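Local coordinates for protein agarase (Pseudoalteromonas fuliginea, PDB 6XJ9) that probably hydrolyses the beta-1,4 linkages of agarose, as a GH50 family glycoside hydrolase of a marine bacterium, at residues 264-278 with 286-300. Residues are numbered along the deposited sequence; the frame is centred on the assembly and turned at random.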
ATOM      1  N   SER A 264       3.745  22.048 -18.700  1.00 23.31           N
ATOM      2  CA  SER A 264       3.268  23.269 -19.334  1.00 24.34           C
ATOM      3  C   SER A 264       1.869  23.595 -18.816  1.00 23.71           C
ATOM      4  O   SER A 264       1.249  22.764 -18.154  1.00 22.82           O
ATOM      5  CB  SER A 264       3.310  23.171 -20.842  1.00 25.38           C
ATOM      6  OG  SER A 264       2.359  22.223 -21.323  1.00 25.32           O
ATOM      7  N   ARG A 265       1.380  24.805 -19.122  1.00 23.22           N
ATOM      8  CA  ARG A 265       0.119  25.269 -18.554  1.00 23.80           C
ATOM      9  C   ARG A 265      -1.032  24.328 -18.922  1.00 22.36           C
ATOM     10  O   ARG A 265      -1.939  24.144 -18.124  1.00 23.54           O
ATOM     11  CB  ARG A 265      -0.159  26.743 -18.879  1.00 25.27           C
ATOM     12  CG  ARG A 265      -0.082  27.128 -20.350  1.00 25.93           C
ATOM     13  CD  ARG A 265      -0.299  28.619 -20.603  1.00 27.39           C
ATOM     14  NE  ARG A 265      -0.740  28.779 -21.986  1.00 30.73           N
ATOM     15  CZ  ARG A 265      -1.234  29.882 -22.534  1.00 32.81           C
ATOM     16  NH1 ARG A 265      -1.361  30.990 -21.820  1.00 33.40           N
ATOM     17  NH2 ARG A 265      -1.620  29.863 -23.799  1.00 34.39           N
ATOM     18  N   PHE A 266      -0.973  23.728 -20.119  1.00 23.16           N
ATOM     19  CA  PHE A 266      -1.960  22.764 -20.586  1.00 23.90           C
ATOM     20  C   PHE A 266      -1.580  21.329 -20.199  1.00 23.74           C
ATOM     21  O   PHE A 266      -2.161  20.381 -20.717  1.00 24.68           O
ATOM     22  CB  PHE A 266      -2.191  22.903 -22.098  1.00 22.77           C
ATOM     23  CG  PHE A 266      -2.982  24.116 -22.521  1.00 25.01           C
ATOM     24  CD1 PHE A 266      -4.365  24.140 -22.429  1.00 25.78           C
ATOM     25  CD2 PHE A 266      -2.349  25.233 -23.046  1.00 26.25           C
ATOM     26  CE1 PHE A 266      -5.100  25.248 -22.834  1.00 24.91           C
ATOM     27  CE2 PHE A 266      -3.081  26.346 -23.436  1.00 27.35           C
ATOM     28  CZ  PHE A 266      -4.453  26.354 -23.332  1.00 26.75           C
ATOM     29  N   GLY A 267      -0.622  21.159 -19.275  1.00 24.71           N
ATOM     30  CA  GLY A 267      -0.269  19.838 -18.762  1.00 22.93           C
ATOM     31  C   GLY A 267       0.656  19.037 -19.686  1.00 23.78           C
ATOM     32  O   GLY A 267       0.824  17.826 -19.526  1.00 21.63           O
ATOM     33  N   GLY A 268       1.290  19.713 -20.647  1.00 21.67           N
ATOM     34  CA  GLY A 268       2.228  19.021 -21.516  1.00 22.36           C
ATOM     35  C   GLY A 268       3.653  18.977 -20.959  1.00 23.44           C
ATOM     36  O   GLY A 268       3.933  19.440 -19.846  1.00 22.83           O
ATOM     37  N   TRP A 269       4.543  18.422 -21.785  1.00 23.21           N
ATOM     38  CA  TRP A 269       5.924  18.115 -21.447  1.00 23.23           C
ATOM     39  C   TRP A 269       6.779  19.365 -21.642  1.00 24.78           C
ATOM     40  O   TRP A 269       7.252  19.624 -22.746  1.00 23.50           O
ATOM     41  CB  TRP A 269       6.420  16.956 -22.328  1.00 22.22           C
ATOM     42  CG  TRP A 269       7.758  16.408 -21.937  1.00 22.40           C
ATOM     43  CD1 TRP A 269       8.360  16.496 -20.714  1.00 22.40           C
ATOM     44  CD2 TRP A 269       8.640  15.629 -22.763  1.00 23.11           C
ATOM     45  NE1 TRP A 269       9.566  15.846 -20.731  1.00 23.75           N
ATOM     46  CE2 TRP A 269       9.762  15.302 -21.974  1.00 22.73           C
ATOM     47  CE3 TRP A 269       8.591  15.179 -24.087  1.00 23.81           C
ATOM     48  CZ2 TRP A 269      10.831  14.560 -22.471  1.00 23.98           C
ATOM     49  CZ3 TRP A 269       9.647  14.445 -24.578  1.00 24.71           C
ATOM     50  CH2 TRP A 269      10.751  14.142 -23.780  1.00 24.99           C
ATOM     51  N   ALA A 270       6.966  20.124 -20.554  1.00 25.62           N
ATOM     52  CA  ALA A 270       7.647  21.410 -20.609  1.00 28.13           C
ATOM     53  C   ALA A 270       9.102  21.269 -21.060  1.00 30.00           C
ATOM     54  O   ALA A 270       9.617  22.175 -21.705  1.00 31.25           O
ATOM     55  CB  ALA A 270       7.532  22.135 -19.293  1.00 27.06           C
ATOM     56  N   GLU A 271       9.760  20.145 -20.740  1.00 29.97           N
ATOM     57  CA  GLU A 271      11.178  20.005 -21.050  1.00 30.11           C
ATOM     58  C   GLU A 271      11.399  19.266 -22.366  1.00 30.68           C
ATOM     59  O   GLU A 271      12.543  19.029 -22.753  1.00 34.11           O
ATOM     60  CB  GLU A 271      11.945  19.316 -19.924  1.00 31.54           C
ATOM     61  CG  GLU A 271      12.130  20.191 -18.699  1.00 34.05           C
ATOM     62  CD  GLU A 271      12.453  19.411 -17.437  1.00 39.19           C
ATOM     63  OE1 GLU A 271      11.685  18.483 -17.098  1.00 38.20           O
ATOM     64  OE2 GLU A 271      13.477  19.729 -16.799  1.00 45.29           O
ATOM     65  N   GLY A 272      10.317  18.912 -23.060  1.00 29.15           N
ATOM     66  CA  GLY A 272      10.462  18.138 -24.283  1.00 29.75           C
ATOM     67  C   GLY A 272      10.433  19.032 -25.515  1.00 28.24           C
ATOM     68  O   GLY A 272      10.479  20.248 -25.394  1.00 29.69           O
ATOM     69  N   PRO A 273      10.298  18.474 -26.734  1.00 28.31           N
ATOM     70  CA  PRO A 273      10.317  19.287 -27.951  1.00 28.95           C
ATOM     71  C   PRO A 273       9.158  20.277 -28.019  1.00 28.62           C
ATOM     72  O   PRO A 273       8.105  20.070 -27.414  1.00 25.88           O
ATOM     73  CB  PRO A 273      10.168  18.254 -29.077  1.00 29.51           C
ATOM     74  CG  PRO A 273       9.499  17.064 -28.414  1.00 28.27           C
ATOM     75  CD  PRO A 273      10.051  17.049 -27.006  1.00 28.90           C
ATOM     76  N   LYS A 274       9.374  21.367 -28.757  1.00 29.45           N
ATOM     77  CA  LYS A 274       8.325  22.346 -28.984  1.00 33.30           C
ATOM     78  C   LYS A 274       7.965  22.319 -30.464  1.00 32.57           C
ATOM     79  O   LYS A 274       8.816  22.557 -31.318  1.00 34.98           O
ATOM     80  CB  LYS A 274       8.791  23.740 -28.557  1.00 36.48           C
ATOM     81  CG  LYS A 274       7.689  24.786 -28.460  1.00 40.99           C
ATOM     82  CD  LYS A 274       7.434  25.217 -27.037  1.00 42.75           C
ATOM     83  CE  LYS A 274       6.505  26.405 -26.927  1.00 45.40           C
ATOM     84  NZ  LYS A 274       6.902  27.507 -27.835  1.00 45.33           N
ATOM     85  N   LEU A 275       6.699  21.998 -30.739  1.00 30.48           N
ATOM     86  CA  LEU A 275       6.167  21.823 -32.081  1.00 29.58           C
ATOM     87  C   LEU A 275       5.305  23.041 -32.399  1.00 28.31           C
ATOM     88  O   LEU A 275       5.153  23.913 -31.553  1.00 27.20           O
ATOM     89  CB  LEU A 275       5.297  20.558 -32.077  1.00 30.47           C
ATOM     90  CG  LEU A 275       6.011  19.214 -32.204  1.00 31.45           C
ATOM     91  CD1 LEU A 275       7.106  19.057 -31.169  1.00 33.16           C
ATOM     92  CD2 LEU A 275       5.019  18.063 -32.106  1.00 31.05           C
ATOM     93  N   GLU A 276       4.724  23.074 -33.606  1.00 28.68           N
ATOM     94  CA  GLU A 276       3.835  24.148 -34.020  1.00 30.14           C
ATOM     95  C   GLU A 276       2.709  24.294 -32.999  1.00 32.30           C
ATOM     96  O   GLU A 276       2.049  23.310 -32.661  1.00 33.33           O
ATOM     97  CB  GLU A 276       3.282  23.859 -35.421  1.00 32.59           C
ATOM     98  CG  GLU A 276       2.165  24.804 -35.839  1.00 34.54           C
ATOM     99  CD  GLU A 276       1.588  24.599 -37.229  1.00 36.79           C
ATOM    100  OE1 GLU A 276       1.232  25.604 -37.862  1.00 41.32           O
ATOM    101  OE2 GLU A 276       1.492  23.444 -37.681  1.00 36.79           O
ATOM    102  N   ALA A 277       2.517  25.524 -32.500  1.00 30.30           N
ATOM    103  CA  ALA A 277       1.413  25.834 -31.604  1.00 30.99           C
ATOM    104  C   ALA A 277       0.215  26.318 -32.417  1.00 31.56           C
ATOM    105  O   ALA A 277       0.231  27.418 -32.963  1.00 33.21           O
ATOM    106  CB  ALA A 277       1.842  26.860 -30.584  1.00 31.14           C
ATOM    107  N   THR A 278      -0.827  25.490 -32.497  1.00 28.14           N
ATOM    108  CA  THR A 278      -1.986  25.851 -33.297  1.00 27.88           C
ATOM    109  C   THR A 278      -3.036  26.523 -32.419  1.00 25.31           C
ATOM    110  O   THR A 278      -4.019  27.042 -32.930  1.00 25.65           O
ATOM    111  CB  THR A 278      -2.586  24.633 -34.004  1.00 27.96           C
ATOM    112  OG1 THR A 278      -3.139  23.815 -32.972  1.00 26.82           O
ATOM    113  CG2 THR A 278      -1.572  23.866 -34.828  1.00 27.44           C
ATOM    114  N   TYR A 286       6.307  11.613 -32.413  1.00 26.61           N
ATOM    115  CA  TYR A 286       7.644  11.964 -31.981  1.00 27.29           C
ATOM    116  C   TYR A 286       8.361  10.671 -31.613  1.00 28.65           C
ATOM    117  O   TYR A 286       7.801   9.829 -30.909  1.00 27.70           O
ATOM    118  CB  TYR A 286       7.589  12.945 -30.809  1.00 27.39           C
ATOM    119  CG  TYR A 286       8.942  13.357 -30.282  1.00 29.37           C
ATOM    120  CD1 TYR A 286       9.762  14.216 -31.001  1.00 29.82           C
ATOM    121  CD2 TYR A 286       9.413  12.871 -29.073  1.00 28.76           C
ATOM    122  CE1 TYR A 286      11.013  14.584 -30.528  1.00 29.46           C
ATOM    123  CE2 TYR A 286      10.649  13.242 -28.577  1.00 28.16           C
ATOM    124  CZ  TYR A 286      11.456  14.097 -29.310  1.00 29.78           C
ATOM    125  OH  TYR A 286      12.681  14.451 -28.817  1.00 29.00           O
ATOM    126  N   ASN A 287       9.569  10.487 -32.147  1.00 30.29           N
ATOM    127  CA  ASN A 287      10.391   9.364 -31.732  1.00 33.24           C
ATOM    128  C   ASN A 287       9.691   8.054 -32.087  1.00 30.07           C
ATOM    129  O   ASN A 287       9.742   7.108 -31.310  1.00 30.68           O
ATOM    130  CB  ASN A 287      10.587   9.411 -30.213  1.00 39.27           C
ATOM    131  CG  ASN A 287      11.979   9.043 -29.755  1.00 44.77           C
ATOM    132  OD1 ASN A 287      12.403   7.899 -29.900  1.00 47.27           O
ATOM    133  ND2 ASN A 287      12.683  10.002 -29.174  1.00 48.08           N
ATOM    134  N   ASP A 288       8.990   8.029 -33.228  1.00 30.49           N
ATOM    135  CA  ASP A 288       8.343   6.831 -33.751  1.00 31.30           C
ATOM    136  C   ASP A 288       7.177   6.379 -32.859  1.00 28.79           C
ATOM    137  O   ASP A 288       6.844   5.195 -32.812  1.00 27.44           O
ATOM    138  CB  ASP A 288       9.349   5.693 -33.953  1.00 32.56           C
ATOM    139  CG  ASP A 288       8.897   4.645 -34.961  1.00 35.81           C
ATOM    140  OD1 ASP A 288       8.029   4.968 -35.800  1.00 33.22           O
ATOM    141  OD2 ASP A 288       9.423   3.509 -34.904  1.00 40.24           O
ATOM    142  N   LYS A 289       6.560   7.323 -32.145  1.00 26.08           N
ATOM    143  CA  LYS A 289       5.416   7.017 -31.302  1.00 24.16           C
ATOM    144  C   LYS A 289       4.362   8.109 -31.469  1.00 22.33           C
ATOM    145  O   LYS A 289       4.701   9.279 -31.631  1.00 21.84           O
ATOM    146  CB  LYS A 289       5.864   6.920 -29.840  1.00 25.66           C
ATOM    147  CG  LYS A 289       6.916   5.851 -29.563  1.00 25.69           C
ATOM    148  CD  LYS A 289       7.474   5.917 -28.166  1.00 26.61           C
ATOM    149  CE  LYS A 289       8.477   4.815 -27.887  1.00 25.22           C
ATOM    150  NZ  LYS A 289       8.366   4.380 -26.474  1.00 26.90           N
ATOM    151  N   TRP A 290       3.081   7.721 -31.394  1.00 19.40           N
ATOM    152  CA  TRP A 290       2.021   8.714 -31.425  1.00 19.11           C
ATOM    153  C   TRP A 290       2.074   9.585 -30.168  1.00 19.67           C
ATOM    154  O   TRP A 290       2.483   9.126 -29.097  1.00 20.42           O
ATOM    155  CB  TRP A 290       0.651   8.078 -31.664  1.00 17.52           C
ATOM    156  CG  TRP A 290       0.391   7.841 -33.122  1.00 17.14           C
ATOM    157  CD1 TRP A 290       0.442   6.650 -33.789  1.00 17.20           C
ATOM    158  CD2 TRP A 290       0.061   8.842 -34.102  1.00 16.73           C
ATOM    159  NE1 TRP A 290       0.143   6.832 -35.113  1.00 17.65           N
ATOM    160  CE2 TRP A 290      -0.095   8.172 -35.334  1.00 17.68           C
ATOM    161  CE3 TRP A 290      -0.134  10.235 -34.053  1.00 17.32           C
ATOM    162  CZ2 TRP A 290      -0.418   8.856 -36.509  1.00 17.53           C
ATOM    163  CZ3 TRP A 290      -0.449  10.909 -35.217  1.00 17.18           C
ATOM    164  CH2 TRP A 290      -0.604  10.223 -36.429  1.00 17.44           C
ATOM    165  N   SER A 291       1.690  10.852 -30.337  1.00 18.06           N
ATOM    166  CA  SER A 291       1.555  11.787 -29.232  1.00 18.68           C
ATOM    167  C   SER A 291       0.360  12.691 -29.495  1.00 19.42           C
ATOM    168  O   SER A 291      -0.136  12.766 -30.625  1.00 19.71           O
ATOM    169  CB  SER A 291       2.793  12.614 -29.058  1.00 19.52           C
ATOM    170  OG  SER A 291       2.744  13.356 -27.846  1.00 18.68           O
ATOM    171  N   LEU A 292      -0.103  13.358 -28.434  1.00 18.45           N
ATOM    172  CA  LEU A 292      -0.895  14.551 -28.651  1.00 17.59           C
ATOM    173  C   LEU A 292       0.068  15.723 -28.576  1.00 17.28           C
ATOM    174  O   LEU A 292       1.225  15.555 -28.195  1.00 16.16           O
ATOM    175  CB  LEU A 292      -2.016  14.667 -27.611  1.00 15.89           C
ATOM    176  CG  LEU A 292      -3.117  13.604 -27.698  1.00 16.64           C
ATOM    177  CD1 LEU A 292      -4.278  13.954 -26.766  1.00 15.24           C
ATOM    178  CD2 LEU A 292      -3.613  13.417 -29.130  1.00 15.99           C
ATOM    179  N   VAL A 293      -0.448  16.897 -28.941  1.00 18.26           N
ATOM    180  CA  VAL A 293       0.283  18.142 -28.845  1.00 18.81           C
ATOM    181  C   VAL A 293      -0.688  19.150 -28.239  1.00 18.46           C
ATOM    182  O   VAL A 293      -1.821  19.254 -28.700  1.00 17.40           O
ATOM    183  CB  VAL A 293       0.774  18.592 -30.236  1.00 18.92           C
ATOM    184  CG1 VAL A 293       1.610  19.861 -30.183  1.00 19.18           C
ATOM    185  CG2 VAL A 293       1.504  17.483 -30.972  1.00 19.19           C
ATOM    186  N   ASP A 294      -0.237  19.866 -27.199  1.00 20.03           N
ATOM    187  CA  ASP A 294      -1.080  20.843 -26.524  1.00 20.67           C
ATOM    188  C   ASP A 294      -1.153  22.117 -27.373  1.00 20.80           C
ATOM    189  O   ASP A 294      -0.400  22.256 -28.337  1.00 22.27           O
ATOM    190  CB  ASP A 294      -0.670  21.021 -25.050  1.00 20.01           C
ATOM    191  CG  ASP A 294       0.458  22.010 -24.781  1.00 21.64           C
ATOM    192  OD1 ASP A 294       0.792  22.799 -25.698  1.00 22.79           O
ATOM    193  OD2 ASP A 294       0.980  22.010 -23.638  1.00 20.50           O
ATOM    194  N   PRO A 295      -2.059  23.075 -27.060  1.00 21.09           N
ATOM    195  CA  PRO A 295      -2.172  24.324 -27.819  1.00 21.04           C
ATOM    196  C   PRO A 295      -0.900  25.148 -28.030  1.00 23.16           C
ATOM    197  O   PRO A 295      -0.831  25.899 -29.002  1.00 22.96           O
ATOM    198  CB  PRO A 295      -3.176  25.124 -26.986  1.00 20.52           C
ATOM    199  CG  PRO A 295      -4.094  24.041 -26.440  1.00 20.34           C
ATOM    200  CD  PRO A 295      -3.121  22.950 -26.037  1.00 21.22           C
ATOM    201  N   ASP A 296       0.075  24.992 -27.118  1.00 23.35           N
ATOM    202  CA  ASP A 296       1.337  25.719 -27.085  1.00 23.46           C
ATOM    203  C   ASP A 296       2.448  24.937 -27.789  1.00 24.17           C
ATOM    204  O   ASP A 296       3.562  25.438 -27.937  1.00 23.08           O
ATOM    205  CB  ASP A 296       1.739  26.056 -25.642  1.00 23.56           C
ATOM    206  CG  ASP A 296       0.760  26.990 -24.952  1.00 23.43           C
ATOM    207  OD1 ASP A 296       0.082  27.755 -25.672  1.00 23.16           O
ATOM    208  OD2 ASP A 296       0.697  26.962 -23.702  1.00 24.04           O
ATOM    209  N   GLY A 297       2.138  23.716 -28.239  1.00 25.06           N
ATOM    210  CA  GLY A 297       3.057  22.934 -29.061  1.00 25.53           C
ATOM    211  C   GLY A 297       3.910  21.938 -28.272  1.00 25.35           C
ATOM    212  O   GLY A 297       4.821  21.325 -28.836  1.00 26.24           O
ATOM    213  N   TYR A 298       3.625  21.769 -26.973  1.00 23.22           N
ATOM    214  CA  TYR A 298       4.356  20.800 -26.173  1.00 23.60           C
ATOM    215  C   TYR A 298       3.694  19.434 -26.315  1.00 22.25           C
ATOM    216  O   TYR A 298       2.480  19.363 -26.470  1.00 22.43           O
ATOM    217  CB  TYR A 298       4.301  21.165 -24.688  1.00 25.04           C
ATOM    218  CG  TYR A 298       4.976  22.466 -24.357  1.00 27.54           C
ATOM    219  CD1 TYR A 298       6.355  22.534 -24.237  1.00 28.87           C
ATOM    220  CD2 TYR A 298       4.244  23.633 -24.202  1.00 27.85           C
ATOM    221  CE1 TYR A 298       6.997  23.728 -23.957  1.00 30.15           C
ATOM    222  CE2 TYR A 298       4.869  24.835 -23.909  1.00 30.05           C
ATOM    223  CZ  TYR A 298       6.248  24.877 -23.783  1.00 30.27           C
ATOM    224  OH  TYR A 298       6.887  26.048 -23.513  1.00 30.60           O
ATOM    225  N   LEU A 299       4.489  18.363 -26.194  1.00 21.59           N
ATOM    226  CA  LEU A 299       3.941  17.011 -26.230  1.00 22.66           C
ATOM    227  C   LEU A 299       2.986  16.800 -25.058  1.00 21.62           C
ATOM    228  O   LEU A 299       3.154  17.400 -23.999  1.00 24.34           O
ATOM    229  CB  LEU A 299       5.058  15.961 -26.233  1.00 21.10           C
ATOM    230  CG  LEU A 299       5.942  15.878 -27.479  1.00 22.43           C
ATOM    231  CD1 LEU A 299       6.618  14.521 -27.535  1.00 22.54           C
ATOM    232  CD2 LEU A 299       5.159  16.125 -28.763  1.00 21.96           C
ATOM    233  N   TYR A 300       1.988  15.931 -25.263  1.00 21.47           N
ATOM    234  CA  TYR A 300       0.893  15.775 -24.316  1.00 20.09           C
ATOM    235  C   TYR A 300       0.355  14.356 -24.415  1.00 19.05           C
ATOM    236  O   TYR A 300       0.157  13.843 -25.511  1.00 17.85           O
ATOM    237  CB  TYR A 300      -0.204  16.802 -24.615  1.00 19.91           C
ATOM    238  CG  TYR A 300      -1.426  16.788 -23.725  1.00 19.84           C
ATOM    239  CD1 TYR A 300      -1.460  17.481 -22.523  1.00 19.22           C
ATOM    240  CD2 TYR A 300      -2.566  16.094 -24.102  1.00 19.28           C
ATOM    241  CE1 TYR A 300      -2.588  17.459 -21.710  1.00 18.96           C
ATOM    242  CE2 TYR A 300      -3.700  16.071 -23.310  1.00 19.02           C
ATOM    243  CZ  TYR A 300      -3.720  16.760 -22.109  1.00 18.45           C
ATOM    244  OH  TYR A 300      -4.857  16.745 -21.345  1.00 16.31           O
TER
HETATM  245  O   HOH W   1       0.968  24.418 -22.492  1.00 30.15           O
HETATM  246  O   HOH W   2       7.209  18.622 -25.286  1.00 24.70           O
HETATM  247  O   HOH W   3      -1.024  22.927 -31.100  1.00 18.66           O
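Tyr298 has its ring overlapped by the bent chain of Lys274, whose CD lies over one ring face, 3.8 Å from the centroid. Ser264 CB packs 3.5 Å from Tyr298 CD2. With CG beside its own backbone N (chi1 -64°), the ring reaches in between Ser264 and Lys274. Cut back to an alanine, this position would probably leave a gap between Ser264 and Lys274, and the lysine chain would lose the ring face it lies on. Pro295 covers Phe266, its CG almost straight above the ring centre. Arg265 grips Asp296 side-on: NE bonds OD2 at 2.9 Å and NH2 reaches OD1, both on syn lone pairs. Ser264 OG donates to Asp294 OD2 (2.7 Å), and a water bridges that oxygen to Asp296 OD2. Asp294 OD1 takes the amide of Asp296, an Asx turn, and that of Tyr298 from the opposite face. Backbone bonds Trp269 N to Leu299 O and Leu275 N to Gly297 O join the segments. Pro273 CG sits over the Tyr286 ring, and Leu275 CD2 meets Val293 CG2 at 3.7 Å. The loop 264-278 thus wraps the turn between antiparallel strands 289-293 and 299-305. Helix 745-763 packs alongside, its Tyr759 meeting Trp269, while strand 282-286 borders strand 289-293.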